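Local coordinates for hypothetical protein Atu2144 (Agrobacterium tumefaciens, PDB 2ODF), which is of unknown function but belongs to the N-formylglutamate amidohydrolase family and so probably hydrolyses an amide bond, at residues A[198-201]-A[202-206]. Residues are numbered along the deposited sequence; the frame is centred on the assembly and turned at random.
Sequences DPYG and PEDGV
A chi1 of -54° sets CG of Asp-204 beside its own backbone N, from where the carboxylate can turn back to Gly-201; a matching chi1 of -57° on Tyr-200 puts CG anti to the carbonyl carbon, with the ring edge toward Asp-204 OD2. That oxygen accepts a nearly straight hydrogen bond from Gly-201 N (2.8 Å, 165°) through its anti lone pair, a side-chain bond back to the residue before the 3-10 turn 202-204. The turn itself is closed by Asp-204 N to Gly-201 O, also 2.8 Å, its donor standing above the carbonyl plane. Aspartate suits the place because its short side chain reaches back just three residues. OD2 also lies at the edge of the Tyr-200 ring, near its plane but loosely, 4.0 Å from CD1; the ring and carboxylate planes stand 78° apart. Pro-202 begins the turn well, since its ring restrains phi and it has no N-H to satisfy. Gly-205 follows at a positive phi that favours glycine, its N bonded to Pro-202 O. Branched, apolar Val-206 places CG2 3.7 Å from Tyr-200 CB and 3.2 Å from Gly-201 O. The whole turn links strand 194-196, an outermost strand of the mixed sheet, to helix 208-213, while Tyr-200 touches Glu-225 and Val-206 touches Met-223, both of strand 220-227.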
# COMPACT_ATOMS: atom_id res chain seq x y z
N ASP A 198 25.45 11.97 3.97
CA ASP A 198 26.55 11.22 3.40
C ASP A 198 26.59 9.96 4.24
O ASP A 198 26.74 10.06 5.44
CB ASP A 198 27.82 12.05 3.60
CG ASP A 198 29.00 11.57 2.77
OD1 ASP A 198 29.02 10.44 2.25
OD2 ASP A 198 29.97 12.36 2.70
N PRO A 199 26.51 8.76 3.61
CA PRO A 199 26.66 8.42 2.20
C PRO A 199 25.43 8.59 1.32
O PRO A 199 25.51 8.41 0.10
CB PRO A 199 27.06 6.95 2.25
CG PRO A 199 26.32 6.44 3.43
CD PRO A 199 26.29 7.55 4.42
N TYR A 200 24.29 8.90 1.94
CA TYR A 200 23.08 9.13 1.19
C TYR A 200 22.38 10.33 1.77
O TYR A 200 22.61 10.71 2.91
CB TYR A 200 22.15 7.90 1.28
CG TYR A 200 22.76 6.61 0.81
CD1 TYR A 200 23.04 6.39 -0.54
CD2 TYR A 200 23.00 5.57 1.70
CE1 TYR A 200 23.60 5.18 -0.97
CE2 TYR A 200 23.55 4.36 1.28
CZ TYR A 200 23.84 4.18 -0.06
OH TYR A 200 24.36 2.97 -0.47
N GLY A 201 21.51 10.93 0.95
CA GLY A 201 20.66 12.04 1.38
C GLY A 201 19.28 11.93 0.73
O GLY A 201 18.99 10.95 0.02
N PRO A 202 18.43 12.94 0.96
CA PRO A 202 17.07 12.91 0.40
C PRO A 202 17.06 12.79 -1.13
O PRO A 202 16.10 12.28 -1.72
CB PRO A 202 16.44 14.23 0.89
CG PRO A 202 17.55 15.06 1.36
CD PRO A 202 18.66 14.15 1.78
N GLU A 203 18.16 13.20 -1.76
CA GLU A 203 18.33 13.04 -3.19
C GLU A 203 18.28 11.58 -3.64
O GLU A 203 17.89 11.31 -4.77
CB GLU A 203 19.65 13.68 -3.63
CG GLU A 203 19.68 15.21 -3.41
CD GLU A 203 21.06 15.80 -3.65
OE1 GLU A 203 21.92 15.09 -4.24
OE2 GLU A 203 21.29 16.99 -3.26
N ASP A 204 18.66 10.66 -2.75
CA ASP A 204 18.71 9.22 -3.04
C ASP A 204 17.44 8.44 -2.69
O ASP A 204 17.38 7.23 -2.85
CB ASP A 204 19.91 8.61 -2.30
CG ASP A 204 21.20 9.34 -2.61
OD1 ASP A 204 21.62 9.30 -3.78
OD2 ASP A 204 21.80 9.96 -1.70
N GLY A 205 16.41 9.14 -2.24
CA GLY A 205 15.17 8.49 -1.85
C GLY A 205 15.26 7.77 -0.50
O GLY A 205 14.45 6.90 -0.19
N VAL A 206 16.21 8.16 0.35
CA VAL A 206 16.35 7.45 1.62
C VAL A 206 15.67 8.15 2.80
O VAL A 206 15.79 7.67 3.91
CB VAL A 206 17.85 7.22 1.96
CG1 VAL A 206 18.47 6.32 0.91
CG2 VAL A 206 18.61 8.56 2.08